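Local coordinates for sortase family protein (Streptococcus agalactiae, PDB 3O0P) that probably joins pilin subunits during pilus assembly, acting as a class C, pilus-related sortase of the cysteine transpeptidase type, at residues A[27-32]-A[144-149]; A[151-156]-A[191-196]; A[158-163]-A[187-192]. All coordinates share one frame; numbering follows the deposited sequence.

How the contacts relate
The three contacts lie along strand 148-159 of the sortase sheet, from the turn that precedes it to the turn that follows it. Contact 1 sets helix 22-37 against the turn leading into the strand. Contact 2, its centre about 22 Å from that of contact 1, pairs the strand with 189-198 through a beta bulge. Contact 3 ends the same pairing about 15 Å from contact 2, between centres, and shares L191 and L192 with it. Contacts 1 and 3 lie on opposite sides of the chain's centre. Contact 3 reaches the probable active site: R190 touches C181, the cysteine of the sortase TLxTC motif, whereas contact 1, about 30 Å away between centres, is apolar packing of a helix on a turn.

Contact 1. Residues A[27-32]-A[144-149]; sequences RRMALA and NIKETI
M29 reaches from helix 22-37 into the turn at 144-147, where its thioether meets I145 and K146. From CB the chain keeps CG beside the backbone N; CB and CG carry the chain toward the turn, and the first atom to touch it is SD. SD lies 4.1 Å from I145 CG1, M29 and I145 sliding past each other in opposite directions. Bends at chi2 and chi3 (-67° and -73°) carry the tip back across the lysine, which it meets at about a right angle: M29 CE is 4.0 Å from K146 CB and also touches K146 CD, while the amine end of K146 leads away. M29 rests on L64 and I107 as well. This is how an N-terminal helix of the class C sortase leans on the hairpin turn between strands 139-143 and 148-159, by apolar contact over a modest 224 Å².

Beside it, I145 CD1 sits 3.8 Å from R28 CB and equally near R28 CD, so the extended arginine passes over the methyl with its aliphatic part. The guanidinium continues to E24, by a salt bridge, and to the carbonyls of M63 and E65. N144 shapes the turn: its OD1 accepts from K146 N at 2.8 Å, an Asx turn, and from E147 N at 3.0 Å, both donors tilted from the amide plane. The other end of that amide is tied down where N144 ND2 donates to P106 O.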
ATOM      1  N   ARG A  27       0.247  11.014 -18.901  1.00  9.80           N
ATOM      2  CA  ARG A  27       0.677  12.232 -18.232  1.00  9.96           C
ATOM      3  C   ARG A  27       0.748  11.990 -16.720  1.00  9.04           C
ATOM      4  O   ARG A  27       1.736  12.329 -16.071  1.00  9.41           O
ATOM      5  CB  ARG A  27      -0.305  13.349 -18.531  0.92  9.84           C
ATOM      6  CG  ARG A  27       0.143  14.693 -17.962  0.77  9.55           C
ATOM      7  CD  ARG A  27      -0.931  15.759 -18.044  0.86  9.93           C
ATOM      8  NE  ARG A  27      -2.054  15.488 -17.158  0.92 10.27           N
ATOM      9  CZ  ARG A  27      -2.052  15.803 -15.870  0.83 10.02           C
ATOM     10  NH1 ARG A  27      -1.000  16.422 -15.351  0.81 10.90           N
ATOM     11  NH2 ARG A  27      -3.093  15.529 -15.104  0.82 11.67           N
ATOM     12  N   ARG A  28      -0.293  11.382 -16.179  1.00  9.22           N
ATOM     13  CA  ARG A  28      -0.352  11.125 -14.751  1.00  9.19           C
ATOM     14  C   ARG A  28       0.719  10.138 -14.313  1.00  9.02           C
ATOM     15  O   ARG A  28       1.357  10.319 -13.267  1.00 10.12           O
ATOM     16  CB  ARG A  28      -1.742  10.609 -14.379  1.00  9.86           C
ATOM     17  CG  ARG A  28      -2.825  11.673 -14.439  1.00  9.97           C
ATOM     18  CD  ARG A  28      -4.166  10.997 -14.368  1.00 10.49           C
ATOM     19  NE  ARG A  28      -5.325  11.856 -14.169  0.92 10.32           N
ATOM     20  CZ  ARG A  28      -6.031  11.935 -13.042  0.83 10.55           C
ATOM     21  NH1 ARG A  28      -5.651  11.295 -11.944  1.00 12.37           N
ATOM     22  NH2 ARG A  28      -7.128  12.669 -13.009  0.85 11.26           N
ATOM     23  N   MET A  29       0.877   9.056 -15.082  1.00  8.44           N
ATOM     24  CA  MET A  29       1.885   8.072 -14.771  1.00  9.70           C
ATOM     25  C   MET A  29       3.282   8.672 -14.863  1.00  9.45           C
ATOM     26  O   MET A  29       4.180   8.299 -14.116  1.00 10.30           O
ATOM     27  CB  MET A  29       1.722   6.821 -15.632  0.94  9.98           C
ATOM     28  CG  MET A  29       0.420   6.080 -15.399  0.84  9.52           C
ATOM     29  SD  MET A  29       0.238   5.274 -13.698  1.00  8.08           S
ATOM     30  CE  MET A  29       1.378   3.922 -13.953  0.64 10.35           C
ATOM     31  N   ALA A  30       3.480   9.632 -15.753  1.00  9.05           N
ATOM     32  CA  ALA A  30       4.770  10.327 -15.827  1.00  9.96           C
ATOM     33  C   ALA A  30       5.024  11.107 -14.559  1.00  9.31           C
ATOM     34  O   ALA A  30       6.133  11.104 -14.028  1.00 10.26           O
ATOM     35  CB  ALA A  30       4.791  11.270 -17.005  1.00 10.54           C
ATOM     36  N   LEU A  31       4.006  11.801 -14.061  1.00  9.45           N
ATOM     37  CA  LEU A  31       4.156  12.521 -12.813  1.00  9.06           C
ATOM     38  C   LEU A  31       4.453  11.579 -11.662  1.00  9.35           C
ATOM     39  O   LEU A  31       5.251  11.897 -10.785  1.00 10.33           O
ATOM     40  CB  LEU A  31       2.922  13.377 -12.514  0.99  9.67           C
ATOM     41  CG  LEU A  31       2.693  14.570 -13.451  1.00 10.67           C
ATOM     42  CD1 LEU A  31       1.402  15.267 -13.076  1.00 12.89           C
ATOM     43  CD2 LEU A  31       3.824  15.572 -13.395  1.00 12.99           C
ATOM     44  N   ALA A  32       3.795  10.423 -11.658  1.00  9.72           N
ATOM     45  CA  ALA A  32       4.017   9.436 -10.601  1.00  9.27           C
ATOM     46  C   ALA A  32       5.441   8.862 -10.670  1.00  9.65           C
ATOM     47  O   ALA A  32       6.080   8.691  -9.645  1.00 10.73           O
ATOM     48  CB  ALA A  32       2.978   8.329 -10.673  1.00 10.09           C
ATOM     49  N   ASN A 144      -4.024   0.233 -10.174  1.00  9.03           N
ATOM     50  CA  ASN A 144      -3.929   1.695 -10.247  1.00  8.98           C
ATOM     51  C   ASN A 144      -4.658   2.170 -11.506  1.00  9.05           C
ATOM     52  O   ASN A 144      -5.346   1.385 -12.160  1.00  9.83           O
ATOM     53  CB  ASN A 144      -2.468   2.154 -10.190  1.00  9.23           C
ATOM     54  CG  ASN A 144      -1.629   1.576 -11.322  0.88  8.02           C
ATOM     55  OD1 ASN A 144      -2.064   1.539 -12.470  0.86  7.49           O
ATOM     56  ND2 ASN A 144      -0.431   1.084 -10.988  0.94  9.56           N
ATOM     57  N   ILE A 145      -4.553   3.446 -11.839  1.00  8.37           N
ATOM     58  CA  ILE A 145      -5.323   3.978 -12.948  1.00  9.73           C
ATOM     59  C   ILE A 145      -4.956   3.330 -14.264  1.00  9.86           C
ATOM     60  O   ILE A 145      -5.755   3.387 -15.193  1.00 12.00           O
ATOM     61  CB  ILE A 145      -5.182   5.503 -13.094  1.00 10.35           C
ATOM     62  CG1 ILE A 145      -3.712   5.956 -13.065  0.95 11.12           C
ATOM     63  CG2 ILE A 145      -6.015   6.243 -12.040  1.00 12.00           C
ATOM     64  CD1 ILE A 145      -3.491   7.378 -13.494  1.00 12.69           C
ATOM     65  N   LYS A 146      -3.749   2.772 -14.382  1.00  9.90           N
ATOM     66  CA  LYS A 146      -3.306   2.169 -15.630  1.00 10.12           C
ATOM     67  C   LYS A 146      -3.561   0.671 -15.732  1.00 10.43           C
ATOM     68  O   LYS A 146      -3.988   0.187 -16.773  1.00 12.10           O
ATOM     69  CB  LYS A 146      -1.817   2.440 -15.828  0.99 12.37           C
ATOM     70  CG  LYS A 146      -1.290   1.824 -17.125  1.00 14.65           C
ATOM     71  CD  LYS A 146       0.167   2.112 -17.401  1.00 16.84           C
ATOM     72  CE  LYS A 146       0.569   1.608 -18.803  1.00 19.11           C
ATOM     73  NZ  LYS A 146       0.057   2.492 -19.872  0.73 21.26           N
ATOM     74  N   GLU A 147      -3.265  -0.072 -14.673  1.00 10.19           N
ATOM     75  CA  GLU A 147      -3.209  -1.537 -14.798  1.00 10.11           C
ATOM     76  C   GLU A 147      -3.208  -2.167 -13.405  1.00  9.70           C
ATOM     77  O   GLU A 147      -3.134  -1.482 -12.393  1.00 10.68           O
ATOM     78  CB  GLU A 147      -1.940  -1.948 -15.588  1.00 11.59           C
ATOM     79  CG  GLU A 147      -0.664  -1.517 -14.897  1.00 12.14           C
ATOM     80  CD  GLU A 147       0.552  -1.455 -15.813  0.88 11.42           C
ATOM     81  OE1 GLU A 147       0.447  -1.735 -17.035  0.69 10.24           O
ATOM     82  OE2 GLU A 147       1.615  -1.080 -15.291  0.85 12.25           O
ATOM     83  N   THR A 148      -3.272  -3.486 -13.373  1.00 10.81           N
ATOM     84  CA  THR A 148      -3.144  -4.238 -12.146  1.00 11.70           C
ATOM     85  C   THR A 148      -1.764  -4.871 -12.118  1.00 11.46           C
ATOM     86  O   THR A 148      -1.319  -5.482 -13.095  1.00 15.04           O
ATOM     87  CB  THR A 148      -4.211  -5.331 -12.063  1.00 14.75           C
ATOM     88  OG1 THR A 148      -5.500  -4.722 -12.081  0.83 15.77           O
ATOM     89  CG2 THR A 148      -4.078  -6.087 -10.786  1.00 16.90           C
ATOM     90  N   ILE A 149      -1.074  -4.696 -11.001  1.00 10.91           N
ATOM     91  CA  ILE A 149       0.243  -5.271 -10.782  1.00 11.53           C
ATOM     92  C   ILE A 149       0.168  -6.276  -9.630  1.00 10.85           C
ATOM     93  O   ILE A 149      -0.560  -6.082  -8.663  1.00 13.15           O
ATOM     94  CB  ILE A 149       1.301  -4.160 -10.571  1.00 12.48           C
ATOM     95  CG1 ILE A 149       0.950  -3.279  -9.381  1.00 12.55           C
ATOM     96  CG2 ILE A 149       1.442  -3.326 -11.855  1.00 14.04           C
ATOM     97  CD1 ILE A 149       1.978  -2.209  -9.052  1.00 15.17           C
TER

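Contact 2. Residues A[151-156]-A[191-196]; sequences YQVDQI and LLVRGH
D154 stands between R194 and H196 and bonds to both side chains. With chi1 at 69°, its CG lies between the backbone N and the carbonyl carbon, which brings the carboxylate over the partner strand. R194 leaves its backbone with CG anti to N and bends at chi3, presenting NE and NH2 side-on to a single oxygen. R194 NE meets the syn lone pair of D154 OD1 at 2.9 Å, while R194 NH2, 3.1 Å from D154 OD1, comes from above the carboxylate plane; D154 OD1 lies in the guanidinium plane. The second oxygen takes the imidazole: H196 ND1 donates to D154 OD2 at 2.8 Å, on the anti side but 32° out of the carboxylate plane, with D154 OD2 close to the ring plane of H196.

The aspartate sits at a classic beta bulge in the antiparallel pair 148-159/189-198 of the sortase sheet, where D154 and Q155 both face R194. D154 N bonds R194 O at 2.8 Å; the bond from Q155 N to the same oxygen is weak. R194 N returns to Q155 O. The extended Q155 lays its amide over one guanidinium face, the planes 26° apart, and its NE2 donates to a water that in turn donates to L192 O. Y175 adds a cation-pi contact to R194. On the other side of the sheet, V153 CG2 packs 3.7 Å from V193 CG1, and I156 and L191 lie side by side, I156 CG2 3.8 Å from L191 CD1. Near the bulge, V153 CA rests only 3.7 Å from G195 CA. The Y151 ring passes obliquely by G195 O, its hydroxyl bonded to D174.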
ATOM      1  N   TYR A 151       2.058  -9.191  -6.884  1.00  9.06           N
ATOM      2  CA  TYR A 151       3.205  -9.432  -6.027  1.00  9.06           C
ATOM      3  C   TYR A 151       3.031 -10.798  -5.371  1.00  9.79           C
ATOM      4  O   TYR A 151       1.909 -11.223  -5.061  1.00 10.71           O
ATOM      5  CB  TYR A 151       3.317  -8.321  -4.961  0.95  8.64           C
ATOM      6  CG  TYR A 151       3.743  -7.015  -5.596  0.95  8.12           C
ATOM      7  CD1 TYR A 151       5.080  -6.700  -5.745  1.00  8.40           C
ATOM      8  CD2 TYR A 151       2.803  -6.117  -6.085  0.88  7.91           C
ATOM      9  CE1 TYR A 151       5.474  -5.532  -6.402  0.88  7.34           C
ATOM     10  CE2 TYR A 151       3.175  -4.953  -6.726  0.90  7.76           C
ATOM     11  CZ  TYR A 151       4.508  -4.664  -6.891  0.81  7.51           C
ATOM     12  OH  TYR A 151       4.887  -3.517  -7.541  0.92  9.01           O
ATOM     13  N   GLN A 152       4.145 -11.486  -5.149  1.00 10.66           N
ATOM     14  CA  GLN A 152       4.144 -12.787  -4.496  1.00 10.82           C
ATOM     15  C   GLN A 152       4.949 -12.717  -3.210  1.00 10.37           C
ATOM     16  O   GLN A 152       6.111 -12.310  -3.223  1.00 10.69           O
ATOM     17  CB  GLN A 152       4.745 -13.832  -5.420  0.97 13.13           C
ATOM     18  CG  GLN A 152       4.811 -15.226  -4.797  0.78 15.86           C
ATOM     19  CD  GLN A 152       5.267 -16.253  -5.798  0.72 17.82           C
ATOM     20  OE1 GLN A 152       4.846 -16.232  -6.937  0.74 18.44           O
ATOM     21  NE2 GLN A 152       6.147 -17.141  -5.379  0.50 20.09           N
ATOM     22  N   VAL A 153       4.302 -13.059  -2.105  1.00 11.01           N
ATOM     23  CA  VAL A 153       4.894 -12.923  -0.782  1.00 11.32           C
ATOM     24  C   VAL A 153       6.198 -13.709  -0.705  1.00 11.36           C
ATOM     25  O   VAL A 153       6.236 -14.898  -1.037  1.00 13.07           O
ATOM     26  CB  VAL A 153       3.910 -13.407   0.296  1.00 12.37           C
ATOM     27  CG1 VAL A 153       4.560 -13.378   1.676  1.00 14.19           C
ATOM     28  CG2 VAL A 153       2.662 -12.540   0.281  1.00 12.66           C
ATOM     29  N   ASP A 154       7.248 -13.052  -0.220  1.00 11.88           N
ATOM     30  CA  ASP A 154       8.553 -13.688  -0.067  1.00 12.56           C
ATOM     31  C   ASP A 154       9.244 -13.389   1.269  1.00 12.67           C
ATOM     32  O   ASP A 154      10.333 -13.876   1.496  1.00 14.44           O
ATOM     33  CB  ASP A 154       9.499 -13.315  -1.227  1.00 12.81           C
ATOM     34  CG  ASP A 154       9.947 -11.854  -1.218  0.86 11.36           C
ATOM     35  OD1 ASP A 154       9.790 -11.159  -0.204  0.78 12.09           O
ATOM     36  OD2 ASP A 154      10.507 -11.424  -2.271  0.67 11.42           O
ATOM     37  N   GLN A 155       8.609 -12.635   2.160  1.00 12.50           N
ATOM     38  CA  GLN A 155       9.195 -12.337   3.458  1.00 12.87           C
ATOM     39  C   GLN A 155       8.105 -11.831   4.378  1.00 12.25           C
ATOM     40  O   GLN A 155       7.315 -11.007   3.977  1.00 13.43           O
ATOM     41  CB  GLN A 155      10.270 -11.271   3.306  1.00 14.77           C
ATOM     42  CG  GLN A 155      10.995 -10.923   4.609  1.00 15.80           C
ATOM     43  CD  GLN A 155      12.086  -9.891   4.403  1.00 15.59           C
ATOM     44  OE1 GLN A 155      13.219 -10.231   4.118  0.65 15.40           O
ATOM     45  NE2 GLN A 155      11.739  -8.633   4.530  1.00 17.56           N
ATOM     46  N   ILE A 156       8.064 -12.329   5.604  1.00 12.09           N
ATOM     47  CA  ILE A 156       7.132 -11.856   6.593  1.00 12.50           C
ATOM     48  C   ILE A 156       7.922 -11.565   7.853  1.00 12.02           C
ATOM     49  O   ILE A 156       8.627 -12.439   8.359  1.00 12.93           O
ATOM     50  CB  ILE A 156       6.055 -12.911   6.868  1.00 14.71           C
ATOM     51  CG1 ILE A 156       5.311 -13.210   5.557  1.00 17.69           C
ATOM     52  CG2 ILE A 156       5.116 -12.418   7.940  1.00 17.69           C
ATOM     53  CD1 ILE A 156       4.367 -14.355   5.611  0.68 19.88           C
ATOM     54  N   LEU A 191       3.530  -5.695  11.561  1.00 10.39           N
ATOM     55  CA  LEU A 191       3.648  -6.851  10.704  1.00 10.52           C
ATOM     56  C   LEU A 191       3.837  -6.372   9.274  1.00  9.41           C
ATOM     57  O   LEU A 191       3.014  -5.612   8.760  1.00 10.41           O
ATOM     58  CB  LEU A 191       2.378  -7.701  10.805  1.00 11.51           C
ATOM     59  CG  LEU A 191       2.271  -8.888   9.837  1.00 12.88           C
ATOM     60  CD1 LEU A 191       3.362  -9.901  10.101  1.00 15.05           C
ATOM     61  CD2 LEU A 191       0.889  -9.529   9.921  1.00 15.38           C
ATOM     62  N   LEU A 192       4.892  -6.879   8.637  1.00 10.14           N
ATOM     63  CA  LEU A 192       5.283  -6.492   7.289  1.00  9.87           C
ATOM     64  C   LEU A 192       5.306  -7.729   6.395  1.00 10.00           C
ATOM     65  O   LEU A 192       6.157  -8.597   6.552  1.00 11.77           O
ATOM     66  CB  LEU A 192       6.685  -5.856   7.290  1.00 10.91           C
ATOM     67  CG  LEU A 192       6.844  -4.438   7.846  1.00 13.00           C
ATOM     68  CD1 LEU A 192       6.347  -4.284   9.262  0.67 13.75           C
ATOM     69  CD2 LEU A 192       8.313  -4.009   7.775  1.00 16.13           C
ATOM     70  N   VAL A 193       4.354  -7.811   5.472  1.00 10.02           N
ATOM     71  CA  VAL A 193       4.273  -8.892   4.502  1.00 10.48           C
ATOM     72  C   VAL A 193       4.753  -8.356   3.159  1.00  9.46           C
ATOM     73  O   VAL A 193       4.053  -7.588   2.517  1.00  9.84           O
ATOM     74  CB  VAL A 193       2.824  -9.417   4.410  1.00 10.79           C
ATOM     75  CG1 VAL A 193       2.739 -10.527   3.393  0.82 10.59           C
ATOM     76  CG2 VAL A 193       2.334  -9.921   5.787  1.00 12.65           C
ATOM     77  N   ARG A 194       5.947  -8.768   2.739  1.00  9.82           N
ATOM     78  CA  ARG A 194       6.564  -8.294   1.525  1.00  9.85           C
ATOM     79  C   ARG A 194       6.398  -9.301   0.402  1.00  9.62           C
ATOM     80  O   ARG A 194       6.547 -10.510   0.605  1.00 10.62           O
ATOM     81  CB  ARG A 194       8.054  -8.047   1.761  1.00 11.02           C
ATOM     82  CG  ARG A 194       8.742  -7.365   0.586  1.00 11.02           C
ATOM     83  CD  ARG A 194      10.248  -7.260   0.771  1.00 12.67           C
ATOM     84  NE  ARG A 194      10.857  -8.566   0.609  1.00 13.29           N
ATOM     85  CZ  ARG A 194      12.150  -8.814   0.769  0.94 14.05           C
ATOM     86  NH1 ARG A 194      12.938  -7.840   1.178  1.00 15.11           N
ATOM     87  NH2 ARG A 194      12.631 -10.038   0.559  1.00 16.54           N
ATOM     88  N   GLY A 195       6.078  -8.795  -0.782  1.00  9.56           N
ATOM     89  CA  GLY A 195       6.083  -9.600  -1.988  1.00 10.49           C
ATOM     90  C   GLY A 195       6.898  -8.947  -3.091  1.00  9.64           C
ATOM     91  O   GLY A 195       7.106  -7.744  -3.086  1.00  9.98           O
ATOM     92  N   HIS A 196       7.366  -9.755  -4.032  1.00 10.18           N
ATOM     93  CA  HIS A 196       8.081  -9.250  -5.204  1.00  9.28           C
ATOM     94  C   HIS A 196       7.220  -9.339  -6.438  1.00  8.55           C
ATOM     95  O   HIS A 196       6.297 -10.150  -6.517  1.00 10.08           O
ATOM     96  CB  HIS A 196       9.400  -9.999  -5.437  0.92 10.25           C
ATOM     97  CG  HIS A 196       9.248 -11.471  -5.642  0.85  9.82           C
ATOM     98  ND1 HIS A 196       9.455 -12.398  -4.641  0.77 10.68           N
ATOM     99  CD2 HIS A 196       8.904 -12.178  -6.745  1.00 11.61           C
ATOM    100  CE1 HIS A 196       9.274 -13.612  -5.130  1.00 12.14           C
ATOM    101  NE2 HIS A 196       8.917 -13.509  -6.396  0.75 11.30           N
TER
HETATM  102  O   HOH W   1       9.012  -7.929   5.353  1.00 13.17           O

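Contact 3. Residues A[158-163]-A[187-192]; sequences VVTPDN and NTHRLL
The antiparallel pairing of strands 148-159 and 189-198 ends here, where the first strand runs into a type I turn, T160 to N163, beside the probable sortase active site. V159 and R190 form the hydrogen-bonded pair: V159 N to R190 O at 2.9 Å and R190 N to V159 O at 2.8 Å. V158 CG1 packs on H189 CB, 3.7 Å away, and V158 CG2 on L191 CD1; on the other face V159 CG2 meets L192 CD1 at 3.6 Å, the two side chains crossing at about a right angle.

R190 follows the TLxTC cysteine, C181, closely in the chain and touches it, consistent with the arginine of the sortase His-Cys-Arg triad. Its chain bends at chi2 (-65°), and two backbone carbonyls just before it in the chain, one in the loop and one in the strand, hold NH1: R190 NH1 donates to N187 O at 2.9 Å and to H189 O at 2.8 Å, each met from well above the carbonyl plane. R190 NH2 forms a salt bridge with D46, in the D-P-Y sequence that matches the lid of class C sortases. P161 lies across one guanidinium face, its CG centred 3.6 Å above the plane of R190.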
ATOM      1  N   VAL A 158       8.055  -9.222  11.712  1.00 13.10           N
ATOM      2  CA  VAL A 158       7.432  -8.428  12.757  1.00 13.49           C
ATOM      3  C   VAL A 158       8.533  -7.554  13.318  1.00 14.32           C
ATOM      4  O   VAL A 158       9.568  -8.066  13.746  1.00 16.74           O
ATOM      5  CB  VAL A 158       6.823  -9.326  13.841  0.86 14.60           C
ATOM      6  CG1 VAL A 158       6.418  -8.490  15.054  0.83 15.83           C
ATOM      7  CG2 VAL A 158       5.638 -10.089  13.266  0.91 16.50           C
ATOM      8  N   VAL A 159       8.312  -6.239  13.315  1.00 14.09           N
ATOM      9  CA  VAL A 159       9.330  -5.263  13.688  1.00 14.36           C
ATOM     10  C   VAL A 159       8.762  -4.241  14.683  1.00 14.65           C
ATOM     11  O   VAL A 159       7.536  -4.115  14.866  1.00 13.71           O
ATOM     12  CB  VAL A 159       9.912  -4.550  12.435  0.87 16.04           C
ATOM     13  CG1 VAL A 159      10.459  -5.585  11.436  0.93 18.00           C
ATOM     14  CG2 VAL A 159       8.845  -3.650  11.813  1.00 18.24           C
ATOM     15  N   THR A 160       9.656  -3.506  15.317  1.00 14.88           N
ATOM     16  CA  THR A 160       9.236  -2.431  16.211  1.00 15.62           C
ATOM     17  C   THR A 160       8.815  -1.203  15.411  1.00 15.10           C
ATOM     18  O   THR A 160       9.211  -1.052  14.272  1.00 16.12           O
ATOM     19  CB  THR A 160      10.350  -2.071  17.210  1.00 18.29           C
ATOM     20  OG1 THR A 160      11.518  -1.649  16.505  0.79 18.69           O
ATOM     21  CG2 THR A 160      10.684  -3.288  18.071  0.97 21.81           C
ATOM     22  N   PRO A 161       7.982  -0.339  16.000  1.00 15.63           N
ATOM     23  CA  PRO A 161       7.404   0.744  15.203  1.00 17.00           C
ATOM     24  C   PRO A 161       8.407   1.784  14.728  1.00 17.18           C
ATOM     25  O   PRO A 161       8.077   2.544  13.810  1.00 18.23           O
ATOM     26  CB  PRO A 161       6.374   1.367  16.147  0.85 18.95           C
ATOM     27  CG  PRO A 161       6.009   0.263  17.081  1.00 19.30           C
ATOM     28  CD  PRO A 161       7.294  -0.488  17.296  1.00 18.08           C
ATOM     29  N   ASP A 162       9.595   1.811  15.329  1.00 17.56           N
ATOM     30  CA  ASP A 162      10.643   2.743  14.900  1.00 19.58           C
ATOM     31  C   ASP A 162      11.691   2.107  13.979  1.00 19.43           C
ATOM     32  O   ASP A 162      12.743   2.700  13.726  1.00 22.31           O
ATOM     33  CB  ASP A 162      11.304   3.399  16.120  0.83 21.00           C
ATOM     34  CG  ASP A 162      11.774   2.401  17.160  0.54 19.17           C
ATOM     35  OD1 ASP A 162      11.721   1.170  16.920  0.58 19.18           O
ATOM     36  OD2 ASP A 162      12.199   2.872  18.235  0.37 19.03           O
ATOM     37  N   ASN A 163      11.404   0.920  13.459  1.00 18.15           N
ATOM     38  CA  ASN A 163      12.312   0.246  12.529  1.00 17.35           C
ATOM     39  C   ASN A 163      11.755   0.266  11.108  1.00 16.04           C
ATOM     40  O   ASN A 163      10.888  -0.530  10.770  1.00 17.40           O
ATOM     41  CB  ASN A 163      12.542  -1.204  12.960  1.00 18.52           C
ATOM     42  CG  ASN A 163      13.476  -1.952  12.030  0.96 17.38           C
ATOM     43  OD1 ASN A 163      14.018  -1.380  11.073  0.82 17.06           O
ATOM     44  ND2 ASN A 163      13.646  -3.242  12.279  0.99 19.31           N
ATOM     45  N   ASN A 187      -0.743  -3.974  19.565  1.00 18.28           N
ATOM     46  CA  ASN A 187      -0.168  -2.964  18.676  1.00 17.47           C
ATOM     47  C   ASN A 187       1.177  -2.419  19.123  1.00 15.93           C
ATOM     48  O   ASN A 187       1.532  -1.282  18.828  1.00 16.58           O
ATOM     49  CB  ASN A 187      -1.164  -1.818  18.486  0.93 18.21           C
ATOM     50  CG  ASN A 187      -2.465  -2.285  17.865  1.00 18.02           C
ATOM     51  OD1 ASN A 187      -2.496  -3.272  17.139  1.00 17.92           O
ATOM     52  ND2 ASN A 187      -3.549  -1.579  18.160  0.71 21.08           N
ATOM     53  N   THR A 188       1.969  -3.255  19.767  1.00 16.49           N
ATOM     54  CA  THR A 188       3.332  -2.860  20.122  1.00 16.87           C
ATOM     55  C   THR A 188       4.292  -2.977  18.933  1.00 15.20           C
ATOM     56  O   THR A 188       5.383  -2.383  18.933  1.00 16.56           O
ATOM     57  CB  THR A 188       3.865  -3.740  21.245  0.84 17.76           C
ATOM     58  OG1 THR A 188       3.628  -5.105  20.894  0.97 17.63           O
ATOM     59  CG2 THR A 188       3.172  -3.405  22.584  0.99 20.48           C
ATOM     60  N   HIS A 189       3.872  -3.733  17.918  1.00 14.74           N
ATOM     61  CA  HIS A 189       4.742  -4.089  16.800  1.00 13.84           C
ATOM     62  C   HIS A 189       4.019  -3.935  15.474  1.00 12.36           C
ATOM     63  O   HIS A 189       2.826  -3.620  15.428  1.00 12.52           O
ATOM     64  CB  HIS A 189       5.252  -5.524  16.951  0.99 15.03           C
ATOM     65  CG  HIS A 189       6.221  -5.693  18.082  0.74 14.68           C
ATOM     66  ND1 HIS A 189       5.838  -5.702  19.403  0.74 15.46           N
ATOM     67  CD2 HIS A 189       7.565  -5.834  18.076  1.00 15.93           C
ATOM     68  CE1 HIS A 189       6.906  -5.853  20.165  1.00 15.53           C
ATOM     69  NE2 HIS A 189       7.968  -5.944  19.383  0.80 15.37           N
ATOM     70  N   ARG A 190       4.773  -4.117  14.402  1.00 11.87           N
ATOM     71  CA  ARG A 190       4.242  -3.954  13.062  1.00 11.70           C
ATOM     72  C   ARG A 190       4.544  -5.217  12.271  1.00 10.76           C
ATOM     73  O   ARG A 190       5.652  -5.748  12.319  1.00 12.24           O
ATOM     74  CB  ARG A 190       4.852  -2.714  12.399  1.00 12.68           C
ATOM     75  CG  ARG A 190       4.634  -1.417  13.200  1.00 13.53           C
ATOM     76  CD  ARG A 190       3.161  -0.996  13.326  0.99 13.98           C
ATOM     77  NE  ARG A 190       3.019   0.217  14.143  1.00 14.02           N
ATOM     78  CZ  ARG A 190       2.707   0.242  15.429  0.91 13.31           C
ATOM     79  NH1 ARG A 190       2.466  -0.882  16.091  1.00 14.66           N
ATOM     80  NH2 ARG A 190       2.621   1.406  16.052  0.90 13.99           N
ATOM     81  N   LEU A 191       3.530  -5.695  11.561  1.00 10.39           N
ATOM     82  CA  LEU A 191       3.648  -6.851  10.704  1.00 10.52           C
ATOM     83  C   LEU A 191       3.837  -6.372   9.274  1.00  9.41           C
ATOM     84  O   LEU A 191       3.014  -5.612   8.760  1.00 10.41           O
ATOM     85  CB  LEU A 191       2.378  -7.701  10.805  1.00 11.51           C
ATOM     86  CG  LEU A 191       2.271  -8.888   9.837  1.00 12.88           C
ATOM     87  CD1 LEU A 191       3.362  -9.901  10.101  1.00 15.05           C
ATOM     88  CD2 LEU A 191       0.889  -9.529   9.921  1.00 15.38           C
ATOM     89  N   LEU A 192       4.892  -6.879   8.637  1.00 10.14           N
ATOM     90  CA  LEU A 192       5.283  -6.492   7.289  1.00  9.87           C
ATOM     91  C   LEU A 192       5.306  -7.729   6.395  1.00 10.00           C
ATOM     92  O   LEU A 192       6.157  -8.597   6.552  1.00 11.77           O
ATOM     93  CB  LEU A 192       6.685  -5.856   7.290  1.00 10.91           C
ATOM     94  CG  LEU A 192       6.844  -4.438   7.846  1.00 13.00           C
ATOM     95  CD1 LEU A 192       6.347  -4.284   9.262  0.67 13.75           C
ATOM     96  CD2 LEU A 192       8.313  -4.009   7.775  1.00 16.13           C
TER